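Local coordinates for D-glucosaminate-6-phosphate ammonia lyase (Salmonella typhimurium, PDB 7LCE), which belongs to the selenocysteine synthase-like family of pyridoxal-phosphate proteins and has the aminotransferase fold, at residues P275-I280 / A288-D293; K13-C18 / M353-A358; A83-G88 / S100-E105; I77-A82 / K234-G239. One frame throughout, in Å; residues are numbered along the deposited sequence.

Interaction 1: P275-I280 / A288-D293; sequences PVAEAI and ADIEQD
Ala277 and Ala288 face each other at the heart of this contact. Each points its CB at the opposite segment, and the two methyls lie 4.2 Å apart. The helix segment 275-280 and the strand 288-292 run roughly antiparallel, at 151°, with a closest axis approach of 6.8 Å. The methyl of Ala288 does most of the touching. Ala288 CB rests 3.4 Å from Ala277 O, on the helix backbone, and 3.8 Å from Ile280 CB. Ile280 presents a branch as well as its stem: CG2 lies opposite its own backbone N (chi1 -58° for CG1) and reaches 4.0 Å from Ala288 CB. Ile280 also packs on Val304 and Leu360.

Ile290 approaches in another way. Its side chain leaves the strand alongside the helix, and Ile290 CG1 then swings within 4.3 Å of Ala277 CB. The Ala277 methyl is therefore met by Ala288 at one place and by Ile290 at another. The other neighbours of Ile290 are Leu273 and Gln274, one turn earlier in the helix.

Asp289 points away from the helix. Its OD2 makes a salt bridge with Arg303 of strand 300-306, and its side chain is about 4 Å from a bound calcium ion. Just beyond the helix segment, Ser281 OG hydrogen-bonds both Ala277 O and Ala288 N. The contact itself is made by small apolar groups, so the helix can lie close to the strand, while the charge of Asp289 lies on the strand's far side, paired with Arg303.

Interaction 2: K13-C18 / M353-A358; sequences KVINAC and MALIVA
Asn16 OD1 accepts the backbone N-H of Cys18 at 3.0 Å, just past the point where Ile15 meets Leu355 and Ile356. This is an Asx turn. The donor sits nearly in line with the side-chain carbonyl, with a C=O...N angle of 167°. Asn16 ND2 bonds Gly19 O, so both ends of the amide are tied to the backbone that follows. Asn16 points away from the helix, and it packs on Phe44 of the second subunit.

The helix is met by the other side of the strand. Ile15 carries the contact with two branches. Ile15 CG2, anti to the backbone N, lies 3.8 Å from Ile356 CD1. CG1 stands beside the backbone N, anti to the carbonyl carbon (chi1 -58°), and brings Ile15 CD1 to 3.8 Å from Leu355 CB. Ile15 and Ile356 run side by side but point opposite ways, whereas Leu355 lies across Ile15, nearly square to it. Leu355 also meets the aliphatic part of Lys13: Leu355 CD1 lies 4.1 Å from Lys13 CE. The lysine chain is straight as far as CE and bends only at its last torsion; its NZ has a long, weak ion pair with Glu352.

Ile327 packs on Ile15, and Ile329 and Leu343 pack on Ile356. The helix segment 353-358 passes over the strand nearly square to it, at 98°, with the axes 9.9 Å apart. Strand 13-17 pairs in parallel with strand 327-331. Such a joining of N-terminal and C-terminal chain in the smaller domain is characteristic of the aminotransferase fold.

Interaction 3: A83-G88 / S100-E105; sequences AAITHG and SGMANE
Ile85 packs against the main chain of Ala103 and Asn104 where helix 73-86 meets the loop before strand 105-109. Both elements belong to the large domain of the aminotransferase fold, and strand 105-109 is part of its mixed central sheet.

The tight part is built round Ile85. Ile85 CD1 reaches Asn104 CB and CA, both at 3.7 Å. Ile85 CG2 turns the other way, opposite the backbone N, and lies 3.6 Å from Ala103 O and 4.0 Å from Met102 SD. The Met102 side chain is set roughly perpendicular to that of Ile85. It is extended beyond CG (chi2 176°), which carries the sulfur across to the helix; Arg92 and Leu95 of helix 90-95 and Met96 just after it touch the same side chain. Asn104 gives only its CB end to Ile85. The amide turns off from the helix, and ND2 bonds Ser99 OG.

The looser side lies toward the end of the helix. His87 leaves helical geometry with positive phi, and its exposed ring meets that of Trp229. Thr86 OG1 accepts from Gly88 N at 3.3 Å with an angle of 160°, an ST turn at the end of the helix. Ala103 is partly exposed, and its CB stays 6.2 Å from Ile85 O. Here the two backbones are joined by water rather than directly. One water donates to Ile85 O at 2.8 Å and to Ala103 O at 2.8 Å, with the two carbonyl oxygens about 110° apart as seen from the water.

Interaction 4: I77-A82 / K234-G239; sequences IAIAVA and KAQHQG
Gln236 lays its side chain along Ile79 and over the methyl of Ala82. Gln236 CG is 3.6 Å from Ile79 CG2, and the two side chains lie alongside each other, head to tail. The glutamine chain then bends at chi2 (-61°). This folds the amide over toward Ala82, whose CB lies 3.5 Å from Gln236 OE1 and 3.7 Å from Gln236 CD. The amide nitrogen is held from outside the two segments. NE2 hydrogen-bonds Thr86 OG1 and Ala232 O, which is consistent with the amide placed with NE2 on this side.

Segment 77-82 lies on helix 73-86 in the large domain of the aminotransferase fold. Ala80 of this helix packs on Ile187 of the central sheet, while Ile79 and Ala82 meet the chain that follows helix 227-234. Ala241 covers both Ile79 and Gln236.

That chain is curled by its own bonds. His237 ND1 donates to Lys234 O at 3.0 Å, with the oxygen in the ring plane. The backbone N of His237 reaches the same oxygen from the opposite face of the carbonyl plane, at 3.2 Å. Lys234 points the other way and makes salt bridges with Asp66 and Glu52.

In the fold
The four contacts form two pairs on opposite sides of the chain's centre. Interactions 1 and 2 have centres 14 Å apart and touch: Val276 CG1 lies 3.9 Å from Met353 SD. Helix 352-365 thus packs on helix 270-282. Interactions 3 and 4 share helix 73-86, with centres 11 Å apart. They touch as well, with Ala83 N 3.6 Å from Gln236 NE2. The two pairs stay separate: the centres of interactions 1 and 3 are 53 Å apart. Lys213, which carries the pyridoxal phosphate, follows strand 206-210 of the large-domain sheet, the domain of interactions 3 and 4. Interactions 2 and 4 both touch the second subunit.

Interaction 1: P275-I280 / A288-D293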
loop_
_atom_site.group_PDB
_atom_site.type_symbol
_atom_site.label_atom_id
_atom_site.label_comp_id
_atom_site.label_asym_id
_atom_site.label_seq_id
_atom_site.Cartn_x
_atom_site.Cartn_y
_atom_site.Cartn_z
ATOM N N PRO A 275 -58.542 8.876 44.536
ATOM C CA PRO A 275 -59.608 7.876 44.350
ATOM C C PRO A 275 -59.122 6.590 43.705
ATOM O O PRO A 275 -59.528 5.499 44.124
ATOM C CB PRO A 275 -60.618 8.610 43.460
ATOM C CG PRO A 275 -60.425 10.038 43.790
ATOM C CD PRO A 275 -58.951 10.198 44.024
ATOM N N VAL A 276 -58.257 6.690 42.695
ATOM C CA VAL A 276 -57.752 5.494 42.028
ATOM C C VAL A 276 -56.878 4.678 42.972
ATOM O O VAL A 276 -56.889 3.442 42.933
ATOM C CB VAL A 276 -56.988 5.886 40.750
ATOM C CG1 VAL A 276 -56.564 4.641 39.977
ATOM C CG2 VAL A 276 -57.838 6.807 39.885
ATOM N N ALA A 277 -56.110 5.349 43.835
ATOM C CA ALA A 277 -55.270 4.619 44.780
ATOM C C ALA A 277 -56.110 3.854 45.794
ATOM O O ALA A 277 -55.776 2.720 46.157
ATOM C CB ALA A 277 -54.318 5.580 45.489
ATOM N N GLU A 278 -57.209 4.454 46.255
ATOM C CA GLU A 278 -58.075 3.770 47.209
ATOM C C GLU A 278 -58.780 2.582 46.567
ATOM O O GLU A 278 -58.968 1.543 47.212
ATOM C CB GLU A 278 -59.086 4.750 47.805
ATOM C CG GLU A 278 -58.465 5.762 48.757
ATOM C CD GLU A 278 -59.471 6.759 49.300
ATOM O OE1 GLU A 278 -60.604 6.343 49.629
ATOM O OE2 GLU A 278 -59.127 7.955 49.409
ATOM N N ALA A 279 -59.176 2.715 45.299
ATOM C CA ALA A 279 -59.899 1.635 44.634
ATOM C C ALA A 279 -59.031 0.391 44.494
ATOM O O ALA A 279 -59.508 -0.732 44.694
ATOM C CB ALA A 279 -60.392 2.102 43.266
ATOM N N ILE A 280 -57.756 0.572 44.150
ATOM C CA ILE A 280 -56.850 -0.567 44.043
ATOM C C ILE A 280 -56.605 -1.190 45.414
ATOM O O ILE A 280 -56.479 -2.415 45.540
ATOM C CB ILE A 280 -55.536 -0.141 43.360
ATOM C CG1 ILE A 280 -55.821 0.439 41.973
ATOM C CG2 ILE A 280 -54.572 -1.314 43.256
ATOM C CD1 ILE A 280 -54.623 1.106 41.328
ATOM N N ALA A 288 -52.165 0.424 47.041
ATOM C CA ALA A 288 -51.750 1.518 46.176
ATOM C C ALA A 288 -51.600 2.797 46.988
ATOM O O ALA A 288 -52.414 3.081 47.872
ATOM C CB ALA A 288 -52.749 1.739 45.036
ATOM N N ASP A 289 -50.553 3.562 46.684
ATOM C CA ASP A 289 -50.335 4.859 47.309
ATOM C C ASP A 289 -49.645 5.766 46.302
ATOM O O ASP A 289 -48.961 5.295 45.390
ATOM C CB ASP A 289 -49.491 4.763 48.583
ATOM C CG ASP A 289 -48.114 4.185 48.328
ATOM O OD1 ASP A 289 -48.027 3.058 47.795
ATOM O OD2 ASP A 289 -47.118 4.864 48.657
ATOM N N ILE A 290 -49.845 7.065 46.467
ATOM C CA ILE A 290 -49.262 8.070 45.586
ATOM C C ILE A 290 -47.868 8.439 46.073
ATOM O O ILE A 290 -47.638 8.616 47.276
ATOM C CB ILE A 290 -50.176 9.304 45.509
ATOM C CG1 ILE A 290 -51.605 8.861 45.184
ATOM C CG2 ILE A 290 -49.665 10.295 44.476
ATOM C CD1 ILE A 290 -52.621 9.957 45.316
ATOM N N GLU A 291 -46.935 8.568 45.129
ATOM C CA GLU A 291 -45.542 8.874 45.431
ATOM C C GLU A 291 -45.034 9.894 44.422
ATOM O O GLU A 291 -45.155 9.686 43.211
ATOM C CB GLU A 291 -44.671 7.610 45.394
ATOM C CG GLU A 291 -43.244 7.820 45.883
ATOM C CD GLU A 291 -42.265 6.817 45.295
ATOM O OE1 GLU A 291 -42.606 6.162 44.285
ATOM O OE2 GLU A 291 -41.149 6.687 45.843
ATOM N N GLN A 292 -44.481 10.994 44.926
ATOM C CA GLN A 292 -43.875 12.008 44.078
ATOM C C GLN A 292 -42.488 11.584 43.599
ATOM O O GLN A 292 -41.812 10.752 44.208
ATOM C CB GLN A 292 -43.798 13.344 44.819
ATOM C CG GLN A 292 -43.815 14.557 43.904
ATOM C CD GLN A 292 -43.596 15.854 44.649
ATOM O OE1 GLN A 292 -43.732 15.911 45.872
ATOM N NE2 GLN A 292 -43.222 16.899 43.920
ATOM N N ASP A 293 -42.073 12.184 42.485
ATOM C CA ASP A 293 -40.767 11.928 41.889
ATOM C C ASP A 293 -39.642 12.430 42.793
ATOM O O ASP A 293 -39.768 13.457 43.467
ATOM C CB ASP A 293 -40.677 12.570 40.507
ATOM C CG ASP A 293 -39.448 12.123 39.739
ATOM O OD1 ASP A 293 -39.273 10.900 39.560
ATOM O OD2 ASP A 293 -38.653 12.993 39.324
#

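Interaction 2: K13-C18 / M353-A358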
loop_
_atom_site.group_PDB
_atom_site.type_symbol
_atom_site.label_atom_id
_atom_site.label_comp_id
_atom_site.label_asym_id
_atom_site.label_seq_id
_atom_site.Cartn_x
_atom_site.Cartn_y
_atom_site.Cartn_z
ATOM N N LYS A 13 -56.310 -2.495 22.021
ATOM C CA LYS A 13 -56.347 -1.181 22.643
ATOM C C LYS A 13 -55.269 -1.111 23.715
ATOM O O LYS A 13 -55.195 -1.979 24.591
ATOM C CB LYS A 13 -57.725 -0.912 23.246
ATOM C CG LYS A 13 -57.810 0.370 24.052
ATOM C CD LYS A 13 -59.217 0.610 24.573
ATOM C CE LYS A 13 -59.260 1.855 25.442
ATOM N NZ LYS A 13 -58.821 3.059 24.680
ATOM N N VAL A 14 -54.430 -0.082 23.650
ATOM C CA VAL A 14 -53.275 0.049 24.532
ATOM C C VAL A 14 -53.532 1.173 25.525
ATOM O O VAL A 14 -53.980 2.261 25.141
ATOM C CB VAL A 14 -51.986 0.308 23.733
ATOM C CG1 VAL A 14 -50.805 0.465 24.673
ATOM C CG2 VAL A 14 -51.743 -0.816 22.739
ATOM N N ILE A 15 -53.241 0.911 26.796
ATOM C CA ILE A 15 -53.280 1.919 27.848
ATOM C C ILE A 15 -51.858 2.093 28.361
ATOM O O ILE A 15 -51.272 1.153 28.912
ATOM C CB ILE A 15 -54.226 1.525 28.991
ATOM C CG1 ILE A 15 -55.638 1.288 28.464
ATOM C CG2 ILE A 15 -54.234 2.604 30.067
ATOM C CD1 ILE A 15 -56.642 0.983 29.552
ATOM N N ASN A 16 -51.314 3.292 28.195
ATOM C CA ASN A 16 -49.923 3.569 28.519
ATOM C C ASN A 16 -49.845 4.203 29.898
ATOM O O ASN A 16 -50.391 5.289 30.119
ATOM C CB ASN A 16 -49.290 4.487 27.475
ATOM C CG ASN A 16 -47.787 4.603 27.636
ATOM O OD1 ASN A 16 -47.240 4.360 28.714
ATOM N ND2 ASN A 16 -47.109 4.984 26.560
ATOM N N ALA A 17 -49.136 3.541 30.810
ATOM C CA ALA A 17 -48.902 4.074 32.144
ATOM C C ALA A 17 -47.431 3.995 32.530
ATOM O O ALA A 17 -47.100 4.195 33.704
ATOM C CB ALA A 17 -49.758 3.338 33.180
ATOM N N CYS A 18 -46.546 3.707 31.577
ATOM C CA CYS A 18 -45.111 3.657 31.823
ATOM C C CYS A 18 -44.409 4.959 31.455
ATOM O O CYS A 18 -43.590 5.461 32.230
ATOM C CB CYS A 18 -44.490 2.486 31.050
ATOM S SG CYS A 18 -42.793 2.091 31.531
ATOM N N MET A 353 -58.062 5.134 33.411
ATOM C CA MET A 353 -57.743 4.794 34.795
ATOM C C MET A 353 -58.753 3.810 35.364
ATOM O O MET A 353 -58.381 2.861 36.065
ATOM C CB MET A 353 -57.676 6.054 35.655
ATOM C CG MET A 353 -56.312 6.711 35.657
ATOM S SD MET A 353 -55.112 5.676 36.520
ATOM C CE MET A 353 -53.578 6.495 36.090
ATOM N N ALA A 354 -60.039 4.016 35.072
ATOM C CA ALA A 354 -61.056 3.088 35.549
ATOM C C ALA A 354 -60.863 1.706 34.944
ATOM O O ALA A 354 -61.135 0.694 35.601
ATOM C CB ALA A 354 -62.450 3.622 35.224
ATOM N N LEU A 355 -60.398 1.645 33.694
ATOM C CA LEU A 355 -60.182 0.359 33.043
ATOM C C LEU A 355 -59.049 -0.416 33.706
ATOM O O LEU A 355 -59.123 -1.644 33.835
ATOM C CB LEU A 355 -59.889 0.577 31.560
ATOM C CG LEU A 355 -61.009 1.259 30.774
ATOM C CD1 LEU A 355 -60.575 1.550 29.346
ATOM C CD2 LEU A 355 -62.262 0.399 30.795
ATOM N N ILE A 356 -57.998 0.285 34.145
ATOM C CA ILE A 356 -56.870 -0.389 34.786
ATOM C C ILE A 356 -57.306 -1.034 36.094
ATOM O O ILE A 356 -56.896 -2.157 36.416
ATOM C CB ILE A 356 -55.702 0.592 34.997
ATOM C CG1 ILE A 356 -55.217 1.147 33.658
ATOM C CG2 ILE A 356 -54.558 -0.091 35.724
ATOM C CD1 ILE A 356 -54.059 2.114 33.783
ATOM N N VAL A 357 -58.146 -0.341 36.868
ATOM C CA VAL A 357 -58.637 -0.915 38.116
ATOM C C VAL A 357 -59.503 -2.136 37.834
ATOM O O VAL A 357 -59.454 -3.132 38.565
ATOM C CB VAL A 357 -59.400 0.146 38.929
ATOM C CG1 VAL A 357 -59.769 -0.403 40.293
ATOM C CG2 VAL A 357 -58.566 1.408 39.071
ATOM N N ALA A 358 -60.303 -2.081 36.766
ATOM C CA ALA A 358 -61.145 -3.219 36.415
ATOM C C ALA A 358 -60.304 -4.430 36.030
ATOM O O ALA A 358 -60.600 -5.557 36.447
ATOM C CB ALA A 358 -62.094 -2.841 35.279
#

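Interaction 3: A83-G88 / S100-E105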
loop_
_atom_site.group_PDB
_atom_site.type_symbol
_atom_site.label_atom_id
_atom_site.label_comp_id
_atom_site.label_asym_id
_atom_site.label_seq_id
_atom_site.Cartn_x
_atom_site.Cartn_y
_atom_site.Cartn_z
ATOM N N ALA A 83 -23.572 18.293 8.591
ATOM C CA ALA A 83 -23.364 19.736 8.532
ATOM C C ALA A 83 -21.961 20.109 8.996
ATOM O O ALA A 83 -21.328 21.006 8.425
ATOM C CB ALA A 83 -24.421 20.453 9.372
ATOM N N ALA A 84 -21.462 19.442 10.039
ATOM C CA ALA A 84 -20.129 19.757 10.542
ATOM C C ALA A 84 -19.039 19.279 9.592
ATOM O O ALA A 84 -17.960 19.881 9.536
ATOM C CB ALA A 84 -19.927 19.142 11.927
ATOM N N ILE A 85 -19.295 18.211 8.845
ATOM C CA ILE A 85 -18.291 17.670 7.936
ATOM C C ILE A 85 -18.312 18.387 6.593
ATOM O O ILE A 85 -17.256 18.719 6.045
ATOM C CB ILE A 85 -18.499 16.152 7.769
ATOM C CG1 ILE A 85 -18.295 15.445 9.109
ATOM C CG2 ILE A 85 -17.549 15.594 6.723
ATOM C CD1 ILE A 85 -18.459 13.948 9.039
ATOM N N THR A 86 -19.502 18.653 6.054
ATOM C CA THR A 86 -19.614 19.255 4.731
ATOM C C THR A 86 -19.506 20.772 4.753
ATOM O O THR A 86 -19.202 21.366 3.713
ATOM C CB THR A 86 -20.945 18.869 4.080
ATOM O OG1 THR A 86 -22.029 19.349 4.886
ATOM C CG2 THR A 86 -21.053 17.361 3.935
ATOM N N HIS A 87 -19.757 21.406 5.900
ATOM C CA HIS A 87 -19.853 22.862 6.012
ATOM C C HIS A 87 -20.902 23.440 5.070
ATOM O O HIS A 87 -20.879 24.638 4.772
ATOM C CB HIS A 87 -18.499 23.543 5.762
ATOM C CG HIS A 87 -17.489 23.297 6.838
ATOM N ND1 HIS A 87 -16.788 22.114 6.944
ATOM C CD2 HIS A 87 -17.064 24.079 7.857
ATOM C CE1 HIS A 87 -15.975 22.179 7.984
ATOM N NE2 HIS A 87 -16.122 23.361 8.554
ATOM N N GLY A 88 -21.826 22.607 4.596
ATOM C CA GLY A 88 -22.816 23.029 3.632
ATOM C C GLY A 88 -22.355 22.999 2.191
ATOM O O GLY A 88 -23.156 23.313 1.301
ATOM N N SER A 100 -14.620 10.322 2.794
ATOM C CA SER A 100 -13.214 9.988 2.630
ATOM C C SER A 100 -12.393 11.253 2.421
ATOM O O SER A 100 -12.830 12.194 1.752
ATOM C CB SER A 100 -13.028 9.041 1.444
ATOM O OG SER A 100 -13.628 7.783 1.690
ATOM N N GLY A 101 -11.199 11.275 3.009
ATOM C CA GLY A 101 -10.291 12.394 2.855
ATOM C C GLY A 101 -10.744 13.709 3.441
ATOM O O GLY A 101 -10.111 14.735 3.173
ATOM N N MET A 102 -11.815 13.725 4.223
ATOM C CA MET A 102 -12.289 14.942 4.863
ATOM C C MET A 102 -12.056 14.856 6.364
ATOM O O MET A 102 -11.789 13.787 6.920
ATOM C CB MET A 102 -13.779 15.180 4.593
ATOM C CG MET A 102 -14.234 14.985 3.165
ATOM S SD MET A 102 -16.023 15.198 3.077
ATOM C CE MET A 102 -16.347 14.778 1.369
ATOM N N ALA A 103 -12.182 16.004 7.024
ATOM C CA ALA A 103 -12.226 16.018 8.478
ATOM C C ALA A 103 -13.579 15.474 8.910
ATOM O O ALA A 103 -14.601 16.149 8.757
ATOM C CB ALA A 103 -12.002 17.431 9.003
ATOM N N ASN A 104 -13.593 14.246 9.438
ATOM C CA ASN A 104 -14.846 13.554 9.716
ATOM C C ASN A 104 -14.904 12.938 11.108
ATOM O O ASN A 104 -15.861 12.215 11.408
ATOM C CB ASN A 104 -15.099 12.460 8.673
ATOM C CG ASN A 104 -13.923 11.510 8.523
ATOM O OD1 ASN A 104 -13.042 11.447 9.382
ATOM N ND2 ASN A 104 -13.916 10.749 7.434
ATOM N N GLU A 105 -13.908 13.171 11.956
ATOM C CA GLU A 105 -13.905 12.561 13.278
ATOM C C GLU A 105 -14.825 13.332 14.214
ATOM O O GLU A 105 -14.733 14.560 14.319
ATOM C CB GLU A 105 -12.484 12.511 13.838
ATOM C CG GLU A 105 -11.584 11.522 13.116
ATOM C CD GLU A 105 -10.177 11.488 13.679
ATOM O OE1 GLU A 105 -9.906 12.211 14.662
ATOM O OE2 GLU A 105 -9.341 10.738 13.131
HETATM O O HOH W 1 -14.680 18.376 7.028
#

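Interaction 4: I77-A82 / K234-G239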
loop_
_atom_site.group_PDB
_atom_site.type_symbol
_atom_site.label_atom_id
_atom_site.label_comp_id
_atom_site.label_asym_id
_atom_site.label_seq_id
_atom_site.Cartn_x
_atom_site.Cartn_y
_atom_site.Cartn_z
ATOM N N ILE A 77 -29.218 14.093 14.524
ATOM C CA ILE A 77 -27.820 13.767 14.788
ATOM C C ILE A 77 -27.076 13.524 13.481
ATOM O O ILE A 77 -25.970 14.037 13.275
ATOM C CB ILE A 77 -27.719 12.556 15.733
ATOM C CG1 ILE A 77 -28.324 12.896 17.098
ATOM C CG2 ILE A 77 -26.274 12.100 15.870
ATOM C CD1 ILE A 77 -28.314 11.745 18.074
ATOM N N ALA A 78 -27.674 12.744 12.578
ATOM C CA ALA A 78 -27.026 12.463 11.302
ATOM C C ALA A 78 -26.828 13.733 10.487
ATOM O O ALA A 78 -25.754 13.948 9.912
ATOM C CB ALA A 78 -27.844 11.445 10.511
ATOM N N ILE A 79 -27.841 14.599 10.443
ATOM C CA ILE A 79 -27.734 15.817 9.647
ATOM C C ILE A 79 -26.732 16.780 10.270
ATOM O O ILE A 79 -25.924 17.397 9.565
ATOM C CB ILE A 79 -29.118 16.469 9.480
ATOM C CG1 ILE A 79 -30.033 15.579 8.643
ATOM C CG2 ILE A 79 -28.993 17.837 8.837
ATOM C CD1 ILE A 79 -31.453 16.093 8.562
ATOM N N ALA A 80 -26.759 16.919 11.598
ATOM C CA ALA A 80 -25.841 17.843 12.258
ATOM C C ALA A 80 -24.391 17.437 12.028
ATOM O O ALA A 80 -23.529 18.293 11.798
ATOM C CB ALA A 80 -26.150 17.920 13.752
ATOM N N VAL A 81 -24.105 16.133 12.072
ATOM C CA VAL A 81 -22.752 15.661 11.790
ATOM C C VAL A 81 -22.383 15.958 10.343
ATOM O O VAL A 81 -21.290 16.461 10.052
ATOM C CB VAL A 81 -22.627 14.163 12.113
ATOM C CG1 VAL A 81 -21.289 13.625 11.629
ATOM C CG2 VAL A 81 -22.770 13.937 13.606
ATOM N N ALA A 82 -23.294 15.656 9.412
ATOM C CA ALA A 82 -23.051 15.978 8.010
ATOM C C ALA A 82 -22.859 17.475 7.815
ATOM O O ALA A 82 -22.073 17.895 6.957
ATOM C CB ALA A 82 -24.200 15.469 7.141
ATOM N N LYS A 234 -29.598 22.717 6.749
ATOM C CA LYS A 234 -30.572 22.871 5.673
ATOM C C LYS A 234 -30.012 22.390 4.342
ATOM O O LYS A 234 -30.748 21.820 3.528
ATOM C CB LYS A 234 -31.005 24.333 5.563
ATOM C CG LYS A 234 -31.754 24.857 6.779
ATOM C CD LYS A 234 -32.162 26.312 6.599
ATOM C CE LYS A 234 -32.958 26.813 7.795
ATOM N NZ LYS A 234 -33.373 28.235 7.645
ATOM N N ALA A 235 -28.709 22.579 4.120
ATOM C CA ALA A 235 -28.077 22.176 2.869
ATOM C C ALA A 235 -28.125 20.673 2.636
ATOM O O ALA A 235 -27.834 20.229 1.520
ATOM C CB ALA A 235 -26.623 22.649 2.839
ATOM N N GLN A 236 -28.470 19.884 3.650
ATOM C CA GLN A 236 -28.491 18.434 3.514
ATOM C C GLN A 236 -29.735 17.913 2.803
ATOM O O GLN A 236 -29.843 16.698 2.602
ATOM C CB GLN A 236 -28.371 17.782 4.895
ATOM C CG GLN A 236 -27.174 18.268 5.709
ATOM C CD GLN A 236 -25.841 17.990 5.034
ATOM O OE1 GLN A 236 -25.687 16.998 4.322
ATOM N NE2 GLN A 236 -24.874 18.878 5.245
ATOM N N HIS A 237 -30.670 18.788 2.410
ATOM C CA HIS A 237 -31.886 18.335 1.739
ATOM C C HIS A 237 -31.606 17.721 0.373
ATOM O O HIS A 237 -32.408 16.911 -0.105
ATOM C CB HIS A 237 -32.878 19.491 1.592
ATOM C CG HIS A 237 -32.541 20.446 0.488
ATOM N ND1 HIS A 237 -31.744 21.555 0.679
ATOM C CD2 HIS A 237 -32.889 20.456 -0.821
ATOM C CE1 HIS A 237 -31.621 22.209 -0.462
ATOM N NE2 HIS A 237 -32.304 21.562 -1.388
ATOM N N GLN A 238 -30.503 18.092 -0.269
ATOM C CA GLN A 238 -30.084 17.464 -1.512
ATOM C C GLN A 238 -29.241 16.215 -1.287
ATOM O O GLN A 238 -28.830 15.578 -2.263
ATOM C CB GLN A 238 -29.308 18.463 -2.372
ATOM C CG GLN A 238 -30.167 19.577 -2.937
ATOM C CD GLN A 238 -29.402 20.464 -3.893
ATOM O OE1 GLN A 238 -28.178 20.575 -3.810
ATOM N NE2 GLN A 238 -30.117 21.094 -4.819
ATOM N N GLY A 239 -28.969 15.858 -0.033
ATOM C CA GLY A 239 -28.142 14.703 0.256
ATOM C C GLY A 239 -28.811 13.668 1.136
ATOM O O GLY A 239 -29.857 13.114 0.776
#